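Local coordinates for amine oxidase domain-containing protein (Pyrococcus furiosus, PDB 3NRN) that probably acts as a flavin-dependent amine oxidoreductase and binds AMP in what looks like a Rossmann-type nucleotide site, at residues L10-R21 against V191-N202; E149-S159 against M316-G324. All blocks are in the same frame, centred on the assembly; numbering follows the deposited sequence.

How the interactions relate
Interactions 1 and 2 lie on opposite sides of the chain's centre, their own centres about 30 Å apart and their nearest atoms about 13 Å apart, so they do not touch. Interaction 1 packs two helices that each lead into a strand of the parallel, nucleotide-binding sheet, close to the bound AMP. Interaction 2 sets the end of helix 142-156 across strand 312-320 of the mixed sheet. Their segments alternate along the chain, in the order 10-21, 149-159, 191-202, 316-324. The chain therefore passes back and forth between the two regions, and each contact joins parts of the chain more than 150 residues apart.

Interaction 1 (L10-R21 against V191-N202)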
loop_
_atom_site.group_PDB
_atom_site.type_symbol
_atom_site.label_atom_id
_atom_site.label_comp_id
_atom_site.label_asym_id
_atom_site.label_seq_id
_atom_site.Cartn_x
_atom_site.Cartn_y
_atom_site.Cartn_z
ATOM N N LEU A 10 7.890 5.651 -0.453
ATOM C CA LEU A 10 6.811 6.394 -1.092
ATOM C C LEU A 10 6.309 7.542 -0.213
ATOM O O LEU A 10 6.237 8.690 -0.662
ATOM C CB LEU A 10 5.654 5.455 -1.435
ATOM C CG LEU A 10 4.487 6.162 -2.133
ATOM C CD1 LEU A 10 4.962 6.736 -3.474
ATOM C CD2 LEU A 10 3.335 5.176 -2.335
ATOM N N GLY A 11 5.961 7.239 1.039
ATOM C CA GLY A 11 5.486 8.280 1.928
ATOM C C GLY A 11 6.481 9.431 2.078
ATOM O O GLY A 11 6.109 10.601 1.978
ATOM N N GLY A 12 7.748 9.103 2.323
ATOM C CA GLY A 12 8.760 10.137 2.487
ATOM C C GLY A 12 8.928 11.002 1.243
ATOM O O GLY A 12 8.998 12.227 1.336
ATOM N N LEU A 13 9.003 10.362 0.076
ATOM C CA LEU A 13 9.167 11.078 -1.190
ATOM C C LEU A 13 7.937 11.924 -1.547
ATOM O O LEU A 13 8.072 12.997 -2.131
ATOM C CB LEU A 13 9.487 10.084 -2.314
ATOM C CG LEU A 13 10.832 9.364 -2.118
ATOM C CD1 LEU A 13 10.993 8.247 -3.144
ATOM C CD2 LEU A 13 11.968 10.383 -2.224
ATOM N N LEU A 14 6.744 11.449 -1.189
ATOM C CA LEU A 14 5.522 12.213 -1.460
ATOM C C LEU A 14 5.551 13.493 -0.620
ATOM O O LEU A 14 5.304 14.585 -1.124
ATOM C CB LEU A 14 4.262 11.388 -1.107
ATOM C CG LEU A 14 3.868 10.254 -2.071
ATOM C CD1 LEU A 14 2.807 9.352 -1.456
ATOM C CD2 LEU A 14 3.349 10.864 -3.380
ATOM N N ALA A 15 5.861 13.349 0.667
ATOM C CA ALA A 15 5.922 14.497 1.563
ATOM C C ALA A 15 7.015 15.473 1.135
ATOM O O ALA A 15 6.797 16.686 1.110
ATOM C CB ALA A 15 6.167 14.029 2.981
ATOM N N GLY A 16 8.187 14.937 0.802
ATOM C CA GLY A 16 9.296 15.776 0.382
ATOM C C GLY A 16 8.969 16.553 -0.881
ATOM O O GLY A 16 9.309 17.731 -1.018
ATOM N N ALA A 17 8.304 15.892 -1.814
ATOM C CA ALA A 17 7.934 16.529 -3.059
ATOM C C ALA A 17 6.908 17.636 -2.814
ATOM O O ALA A 17 7.048 18.743 -3.331
ATOM C CB ALA A 17 7.371 15.495 -4.015
ATOM N N PHE A 18 5.879 17.342 -2.022
ATOM C CA PHE A 18 4.839 18.334 -1.752
ATOM C C PHE A 18 5.408 19.583 -1.096
ATOM O O PHE A 18 5.095 20.711 -1.495
ATOM C CB PHE A 18 3.746 17.755 -0.841
ATOM C CG PHE A 18 2.581 18.688 -0.622
ATOM C CD1 PHE A 18 1.487 18.673 -1.483
ATOM C CD2 PHE A 18 2.592 19.609 0.428
ATOM C CE1 PHE A 18 0.414 19.564 -1.300
ATOM C CE2 PHE A 18 1.528 20.506 0.622
ATOM C CZ PHE A 18 0.436 20.482 -0.248
ATOM N N LEU A 19 6.248 19.375 -0.088
ATOM C CA LEU A 19 6.848 20.475 0.647
ATOM C C LEU A 19 7.885 21.247 -0.166
ATOM O O LEU A 19 7.987 22.467 -0.043
ATOM C CB LEU A 19 7.463 19.949 1.947
ATOM C CG LEU A 19 6.445 19.391 2.951
ATOM C CD1 LEU A 19 7.163 18.746 4.127
ATOM C CD2 LEU A 19 5.526 20.516 3.438
ATOM N N ALA A 20 8.651 20.547 -0.998
ATOM C CA ALA A 20 9.658 21.215 -1.823
ATOM C C ALA A 20 8.936 22.117 -2.818
ATOM O O ALA A 20 9.358 23.247 -3.076
ATOM C CB ALA A 20 10.495 20.195 -2.562
ATOM N N ARG A 21 7.840 21.613 -3.368
ATOM C CA ARG A 21 7.046 22.381 -4.319
ATOM C C ARG A 21 6.550 23.661 -3.658
ATOM O O ARG A 21 6.507 24.714 -4.293
ATOM C CB ARG A 21 5.840 21.570 -4.802
ATOM C CG ARG A 21 5.901 21.138 -6.262
ATOM C CD ARG A 21 4.516 21.238 -6.895
ATOM N NE ARG A 21 3.472 20.760 -5.983
ATOM C CZ ARG A 21 2.409 21.472 -5.607
ATOM N NH1 ARG A 21 2.229 22.707 -6.063
ATOM N NH2 ARG A 21 1.525 20.952 -4.764
ATOM N N VAL A 191 6.653 6.156 -10.550
ATOM C CA VAL A 191 6.245 7.128 -9.553
ATOM C C VAL A 191 7.456 7.688 -8.810
ATOM O O VAL A 191 7.570 8.896 -8.583
ATOM C CB VAL A 191 5.284 6.475 -8.553
ATOM C CG1 VAL A 191 5.037 7.400 -7.373
ATOM C CG2 VAL A 191 3.981 6.147 -9.261
ATOM N N ILE A 192 8.359 6.795 -8.435
ATOM C CA ILE A 192 9.553 7.176 -7.712
ATOM C C ILE A 192 10.405 8.151 -8.517
ATOM O O ILE A 192 10.892 9.144 -7.976
ATOM C CB ILE A 192 10.401 5.937 -7.371
ATOM C CG1 ILE A 192 9.561 4.937 -6.563
ATOM C CG2 ILE A 192 11.654 6.362 -6.623
ATOM C CD1 ILE A 192 8.998 5.478 -5.254
ATOM N N ASP A 193 10.582 7.870 -9.806
ATOM C CA ASP A 193 11.390 8.738 -10.666
ATOM C C ASP A 193 10.808 10.148 -10.738
ATOM O O ASP A 193 11.541 11.136 -10.726
ATOM C CB ASP A 193 11.508 8.146 -12.078
ATOM C CG ASP A 193 12.330 6.862 -12.108
ATOM O OD1 ASP A 193 13.248 6.709 -11.273
ATOM O OD2 ASP A 193 12.070 6.009 -12.984
ATOM N N GLU A 194 9.486 10.243 -10.800
ATOM C CA GLU A 194 8.839 11.548 -10.858
ATOM C C GLU A 194 8.964 12.327 -9.549
ATOM O O GLU A 194 9.195 13.536 -9.567
ATOM C CB GLU A 194 7.366 11.387 -11.250
ATOM C CG GLU A 194 7.157 11.284 -12.754
ATOM C CD GLU A 194 7.546 12.574 -13.478
ATOM O OE1 GLU A 194 6.725 13.517 -13.511
ATOM O OE2 GLU A 194 8.677 12.649 -13.996
ATOM N N LEU A 195 8.821 11.648 -8.413
ATOM C CA LEU A 195 8.939 12.335 -7.129
ATOM C C LEU A 195 10.370 12.830 -6.925
ATOM O O LEU A 195 10.585 13.913 -6.378
ATOM C CB LEU A 195 8.523 11.407 -5.973
ATOM C CG LEU A 195 7.049 10.965 -5.976
ATOM C CD1 LEU A 195 6.782 10.022 -4.816
ATOM C CD2 LEU A 195 6.126 12.194 -5.893
ATOM N N GLU A 196 11.343 12.031 -7.360
ATOM C CA GLU A 196 12.752 12.403 -7.247
ATOM C C GLU A 196 13.032 13.644 -8.098
ATOM O O GLU A 196 13.738 14.563 -7.668
ATOM C CB GLU A 196 13.654 11.245 -7.711
ATOM C CG GLU A 196 15.128 11.629 -7.869
ATOM C CD GLU A 196 16.020 10.439 -8.207
ATOM O OE1 GLU A 196 15.712 9.703 -9.162
ATOM O OE2 GLU A 196 17.038 10.241 -7.516
ATOM N N ARG A 197 12.475 13.669 -9.304
ATOM C CA ARG A 197 12.669 14.808 -10.197
ATOM C C ARG A 197 12.061 16.073 -9.602
ATOM O O ARG A 197 12.659 17.145 -9.659
ATOM C CB ARG A 197 12.022 14.539 -11.561
ATOM C CG ARG A 197 11.902 15.781 -12.451
ATOM C CD ARG A 197 11.099 15.497 -13.717
ATOM N NE ARG A 197 9.666 15.359 -13.456
ATOM C CZ ARG A 197 8.872 16.356 -13.074
ATOM N NH1 ARG A 197 9.366 17.574 -12.904
ATOM N NH2 ARG A 197 7.577 16.145 -12.873
ATOM N N ILE A 198 10.867 15.943 -9.033
ATOM C CA ILE A 198 10.174 17.087 -8.458
ATOM C C ILE A 198 10.924 17.681 -7.275
ATOM O O ILE A 198 10.956 18.904 -7.099
ATOM C CB ILE A 198 8.747 16.703 -8.027
ATOM C CG1 ILE A 198 7.918 16.352 -9.264
ATOM C CG2 ILE A 198 8.109 17.840 -7.246
ATOM C CD1 ILE A 198 6.604 15.674 -8.951
ATOM N N ILE A 199 11.516 16.819 -6.462
ATOM C CA ILE A 199 12.274 17.273 -5.303
ATOM C C ILE A 199 13.563 17.980 -5.737
ATOM O O ILE A 199 13.923 19.034 -5.206
ATOM C CB ILE A 199 12.662 16.082 -4.390
ATOM C CG1 ILE A 199 11.404 15.436 -3.812
ATOM C CG2 ILE A 199 13.564 16.557 -3.248
ATOM C CD1 ILE A 199 11.683 14.192 -2.983
HETATM N N MSE A 200 14.255 17.394 -6.707
HETATM C CA MSE A 200 15.509 17.970 -7.173
HETATM C C MSE A 200 15.311 19.269 -7.949
HETATM O O MSE A 200 16.159 20.156 -7.901
HETATM C CB MSE A 200 16.272 16.946 -8.015
HETATM C CG MSE A 200 16.611 15.667 -7.246
HETATM SE SE MSE A 200 17.639 15.959 -5.771
HETATM C CE MSE A 200 16.454 16.378 -4.548
ATOM N N GLU A 201 14.188 19.395 -8.648
ATOM C CA GLU A 201 13.929 20.613 -9.406
ATOM C C GLU A 201 13.335 21.702 -8.519
ATOM O O GLU A 201 13.092 22.818 -8.967
ATOM C CB GLU A 201 13.003 20.317 -10.589
ATOM C CG GLU A 201 13.521 19.187 -11.468
ATOM C CD GLU A 201 12.824 19.090 -12.810
ATOM O OE1 GLU A 201 11.611 19.380 -12.886
ATOM O OE2 GLU A 201 13.495 18.700 -13.790
ATOM N N ASN A 202 13.108 21.383 -7.251
ATOM C CA ASN A 202 12.553 22.364 -6.331
ATOM C C ASN A 202 13.484 22.639 -5.161
ATOM O O ASN A 202 13.043 22.770 -4.014
ATOM C CB ASN A 202 11.187 21.906 -5.823
ATOM C CG ASN A 202 10.081 22.164 -6.831
ATOM O OD1 ASN A 202 9.618 23.291 -6.981
ATOM N ND2 ASN A 202 9.662 21.118 -7.535
HETATM O O HOH W 1 11.690 24.649 -2.541
#
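Leu195 plugs a pocket on helix 10-21 in a buried helix-helix contact beside the nucleotide-binding sheet, the two segments running in the same general direction. Helix 10-21 is the crossover helix between strands 2-6 and 25-29, and its Gly12 closes a GxGxxG pattern consistent with a Rossmann-type dinucleotide fold; helix 188-200 leads into the neighbouring edge strand 205-207. The axes approach to 8.4 Å and cross at 33°. Leu195 is a knob in the hole formed by Leu10, Leu13, Leu14 and Ala17. Its CG stands opposite the carbonyl carbon (chi1 -64°), which directs the forked end into this hole: CD1 reaches Leu13 CB at 3.7 Å, and CD2 reaches Ala17 CB at 4.0 Å. Toward the N-terminal ends the layer continues with Leu10 CD1 against Val191 CG1 at 4.0 Å, while Leu13 CD1 touches both CG2 and CD1 of Ile192. The Leu10 side chain is about 6 Å from the bound AMP.

Toward the C-terminal ends small residues bring the backbones together, with the CA atoms of Ala17 and Ile199 only 4.9 Å apart. Here Ile199 lies over bare backbone at Gly16 and Ala17, its CG1 3.7 Å from Ala17 CA, and its CD1 meets Leu13 CD2. Ala20 CB then abuts Asn202 CB. The Asn202 amide turns back on its own helix, ND2 donating to Ile198 O at 2.6 Å through a nearly straight bond (170°), while Arg21 CG runs alongside ND2. A water lies within hydrogen-bonding reach of both Ala20 O and Asn202 O.

Leu72 of helix 64-72 touches Leu195 and Arg21. With no direct hydrogen bond between the segments, the pairing rests on interlocking branched aliphatic side chains, with alanine and glycine admitting Ile199 close to the backbone; polar groups enter only at its C-terminal end.

Interaction 2 (E149-S159 against M316-G324); sequences ESFAGWADSVS and MAHMALKNG
Trp154 and His318 form a T-shaped aromatic pair where the last turn of helix 142-156 crosses strand 312-320. The Trp154 edge is directed at the His318 face, with the five-membered ring of Trp154 and the His318 ring 5.3 Å apart at their centroids and the planes 74° apart. Trp154 CD1 also lies 3.7 Å from His318 CB. His318 CG lies opposite the backbone N (chi1 173°), which lifts the imidazole from the strand toward the helix end. Trp154 O lies over one face of this ring, Ser157 OG sits near its plane at the edge, and Gly153 O approaches His318 CE1 obliquely to 2.9 Å.

Ala320 adds van der Waals contact: its CB packs 3.7 Å from Ser157 CA, just where the chain leaves the helix with positive phi, and also touches Gly153 O.

The charged and polar contacts centre on Lys322, in the turn after the strand. Its extended chain carries NZ to Ser159, donating to OG at 2.6 Å, and to a salt bridge with Glu149, where NZ and OE1 are 3.4 Å apart. Ser159 OG gives a weak hydrogen bond to Glu149 OE1 at 3.1 Å, closing a triangle of the three side chains; the other carboxylate oxygen, OE2, accepts from Leu160 N. A water accepts from Lys322 NZ at 3.0 Å and donates to Glu149 O and Val158 O, tying the ammonium to backbone carbonyls within the helix (Glu149) and beyond its end (Val158).

The helix segment runs across the strand at 99°. Strand 312-320 lies in the mixed sheet between strands 269-277 and 296-298; Met319, pointing away from the helix end, packs on strand 269-277 and helix 326-340, while helix 142-156 covers the His318 and Ala320 side.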
loop_
_atom_site.group_PDB
_atom_site.type_symbol
_atom_site.label_atom_id
_atom_site.label_comp_id
_atom_site.label_asym_id
_atom_site.label_seq_id
_atom_site.Cartn_x
_atom_site.Cartn_y
_atom_site.Cartn_z
ATOM N N GLU A 149 -13.231 -12.660 2.366
ATOM C CA GLU A 149 -12.054 -13.148 3.078
ATOM C C GLU A 149 -10.847 -12.924 2.169
ATOM O O GLU A 149 -9.756 -12.599 2.638
ATOM C CB GLU A 149 -12.197 -14.639 3.400
ATOM C CG GLU A 149 -11.060 -15.227 4.234
ATOM C CD GLU A 149 -11.175 -14.921 5.722
ATOM O OE1 GLU A 149 -10.307 -15.390 6.494
ATOM O OE2 GLU A 149 -12.129 -14.222 6.124
ATOM N N SER A 150 -11.044 -13.103 0.866
ATOM C CA SER A 150 -9.967 -12.881 -0.090
ATOM C C SER A 150 -9.669 -11.383 -0.141
ATOM O O SER A 150 -8.511 -10.967 -0.160
ATOM C CB SER A 150 -10.362 -13.384 -1.477
ATOM O OG SER A 150 -10.441 -14.795 -1.483
ATOM N N PHE A 151 -10.723 -10.576 -0.155
ATOM C CA PHE A 151 -10.557 -9.131 -0.175
ATOM C C PHE A 151 -9.723 -8.694 1.032
ATOM O O PHE A 151 -8.763 -7.942 0.890
ATOM C CB PHE A 151 -11.922 -8.435 -0.124
ATOM C CG PHE A 151 -11.828 -6.943 -0.003
ATOM C CD1 PHE A 151 -11.381 -6.170 -1.071
ATOM C CD2 PHE A 151 -12.133 -6.313 1.196
ATOM C CE1 PHE A 151 -11.236 -4.796 -0.942
ATOM C CE2 PHE A 151 -11.991 -4.938 1.335
ATOM C CZ PHE A 151 -11.542 -4.178 0.267
ATOM N N ALA A 152 -10.100 -9.173 2.217
ATOM C CA ALA A 152 -9.394 -8.831 3.450
ATOM C C ALA A 152 -7.938 -9.279 3.393
ATOM O O ALA A 152 -7.040 -8.566 3.849
ATOM C CB ALA A 152 -10.101 -9.467 4.660
ATOM N N GLY A 153 -7.701 -10.462 2.831
ATOM C CA GLY A 153 -6.338 -10.957 2.732
ATOM C C GLY A 153 -5.513 -10.111 1.776
ATOM O O GLY A 153 -4.385 -9.730 2.076
ATOM N N TRP A 154 -6.095 -9.795 0.627
ATOM C CA TRP A 154 -5.416 -9.001 -0.386
ATOM C C TRP A 154 -5.196 -7.543 0.036
ATOM O O TRP A 154 -4.061 -7.060 0.065
ATOM C CB TRP A 154 -6.214 -9.054 -1.690
ATOM C CG TRP A 154 -5.559 -8.365 -2.835
ATOM C CD1 TRP A 154 -4.495 -8.810 -3.563
ATOM C CD2 TRP A 154 -5.908 -7.086 -3.372
ATOM N NE1 TRP A 154 -4.157 -7.888 -4.521
ATOM C CE2 TRP A 154 -5.009 -6.817 -4.425
ATOM C CE3 TRP A 154 -6.895 -6.137 -3.062
ATOM C CZ2 TRP A 154 -5.068 -5.633 -5.177
ATOM C CZ3 TRP A 154 -6.953 -4.959 -3.808
ATOM C CH2 TRP A 154 -6.043 -4.719 -4.852
ATOM N N ALA A 155 -6.272 -6.842 0.377
ATOM C CA ALA A 155 -6.152 -5.441 0.759
ATOM C C ALA A 155 -5.541 -5.170 2.129
ATOM O O ALA A 155 -4.859 -4.156 2.305
ATOM C CB ALA A 155 -7.526 -4.745 0.656
ATOM N N ASP A 156 -5.753 -6.067 3.091
ATOM C CA ASP A 156 -5.242 -5.834 4.441
ATOM C C ASP A 156 -4.385 -6.942 5.055
ATOM O O ASP A 156 -3.966 -6.828 6.205
ATOM C CB ASP A 156 -6.416 -5.535 5.386
ATOM C CG ASP A 156 -7.404 -4.531 4.797
ATOM O OD1 ASP A 156 -6.968 -3.441 4.366
ATOM O OD2 ASP A 156 -8.619 -4.832 4.763
ATOM N N SER A 157 -4.134 -8.008 4.303
ATOM C CA SER A 157 -3.329 -9.117 4.799
ATOM C C SER A 157 -3.824 -9.732 6.106
ATOM O O SER A 157 -3.023 -10.188 6.916
ATOM C CB SER A 157 -1.873 -8.678 4.975
ATOM O OG SER A 157 -1.214 -8.639 3.724
ATOM N N VAL A 158 -5.135 -9.734 6.316
ATOM C CA VAL A 158 -5.719 -10.322 7.519
ATOM C C VAL A 158 -7.009 -11.030 7.136
ATOM O O VAL A 158 -7.473 -10.919 5.999
ATOM C CB VAL A 158 -6.058 -9.264 8.596
ATOM C CG1 VAL A 158 -4.802 -8.511 9.004
ATOM C CG2 VAL A 158 -7.114 -8.310 8.079
ATOM N N SER A 159 -7.571 -11.771 8.082
ATOM C CA SER A 159 -8.821 -12.476 7.850
ATOM C C SER A 159 -9.948 -11.498 8.131
ATOM O O SER A 159 -9.766 -10.522 8.865
ATOM C CB SER A 159 -8.942 -13.685 8.779
ATOM O OG SER A 159 -7.979 -14.669 8.442
HETATM N N MSE A 316 1.332 -11.693 -10.976
HETATM C CA MSE A 316 1.734 -11.467 -9.590
HETATM C C MSE A 316 0.570 -11.826 -8.685
HETATM O O MSE A 316 -0.526 -11.283 -8.832
HETATM C CB MSE A 316 2.127 -10.000 -9.352
HETATM C CG MSE A 316 3.483 -9.564 -9.932
HETATM SE SE MSE A 316 3.880 -7.847 -9.442
HETATM C CE MSE A 316 5.470 -7.617 -10.180
ATOM N N ALA A 317 0.807 -12.747 -7.757
ATOM C CA ALA A 317 -0.228 -13.175 -6.827
ATOM C C ALA A 317 0.162 -12.781 -5.414
ATOM O O ALA A 317 1.338 -12.814 -5.048
ATOM C CB ALA A 317 -0.429 -14.688 -6.910
ATOM N N HIS A 318 -0.840 -12.424 -4.623
ATOM C CA HIS A 318 -0.639 -12.004 -3.243
ATOM C C HIS A 318 -1.247 -13.023 -2.296
ATOM O O HIS A 318 -2.351 -13.508 -2.527
ATOM C CB HIS A 318 -1.297 -10.635 -3.026
ATOM C CG HIS A 318 -1.306 -10.177 -1.599
ATOM N ND1 HIS A 318 -2.160 -10.700 -0.651
ATOM C CD2 HIS A 318 -0.573 -9.233 -0.963
ATOM C CE1 HIS A 318 -1.956 -10.095 0.505
ATOM N NE2 HIS A 318 -0.997 -9.200 0.343
HETATM N N MSE A 319 -0.519 -13.343 -1.232
HETATM C CA MSE A 319 -0.993 -14.295 -0.238
HETATM C C MSE A 319 -0.731 -13.720 1.146
HETATM O O MSE A 319 0.411 -13.408 1.485
HETATM C CB MSE A 319 -0.254 -15.644 -0.369
HETATM C CG MSE A 319 -0.662 -16.709 0.679
HETATM SE SE MSE A 319 0.474 -18.152 0.889
HETATM C CE MSE A 319 1.517 -17.543 2.126
ATOM N N ALA A 320 -1.787 -13.558 1.934
ATOM C CA ALA A 320 -1.632 -13.080 3.301
ATOM C C ALA A 320 -1.072 -14.297 4.049
ATOM O O ALA A 320 -1.669 -15.376 4.023
ATOM C CB ALA A 320 -2.988 -12.672 3.872
ATOM N N LEU A 321 0.076 -14.145 4.699
ATOM C CA LEU A 321 0.670 -15.285 5.394
ATOM C C LEU A 321 -0.066 -15.694 6.670
ATOM O O LEU A 321 -0.260 -16.884 6.930
ATOM C CB LEU A 321 2.136 -15.000 5.726
ATOM C CG LEU A 321 2.894 -16.134 6.425
ATOM C CD1 LEU A 321 2.946 -17.364 5.532
ATOM C CD2 LEU A 321 4.296 -15.664 6.763
ATOM N N LYS A 322 -0.483 -14.709 7.457
ATOM C CA LYS A 322 -1.166 -14.982 8.713
ATOM C C LYS A 322 -0.193 -15.797 9.562
ATOM O O LYS A 322 0.971 -15.411 9.695
ATOM C CB LYS A 322 -2.469 -15.744 8.438
ATOM C CG LYS A 322 -3.380 -14.985 7.465
ATOM C CD LYS A 322 -4.734 -15.652 7.243
ATOM C CE LYS A 322 -5.612 -14.786 6.342
ATOM N NZ LYS A 322 -6.976 -15.352 6.118
ATOM N N ASN A 323 -0.641 -16.915 10.129
ATOM C CA ASN A 323 0.256 -17.741 10.938
ATOM C C ASN A 323 0.809 -18.915 10.144
ATOM O O ASN A 323 1.307 -19.875 10.719
ATOM C CB ASN A 323 -0.459 -18.262 12.189
ATOM C CG ASN A 323 -0.820 -17.155 13.153
ATOM O OD1 ASN A 323 -0.004 -16.286 13.436
ATOM N ND2 ASN A 323 -2.044 -17.183 13.668
ATOM N N GLY A 324 0.735 -18.831 8.820
ATOM C CA GLY A 324 1.225 -19.914 7.986
ATOM C C GLY A 324 2.718 -20.151 8.069
ATOM O O GLY A 324 3.471 -19.280 8.513
HETATM O O HOH W 2 -8.175 -13.091 4.569
HETATM O O HOH W 3 -0.652 -11.926 7.233
#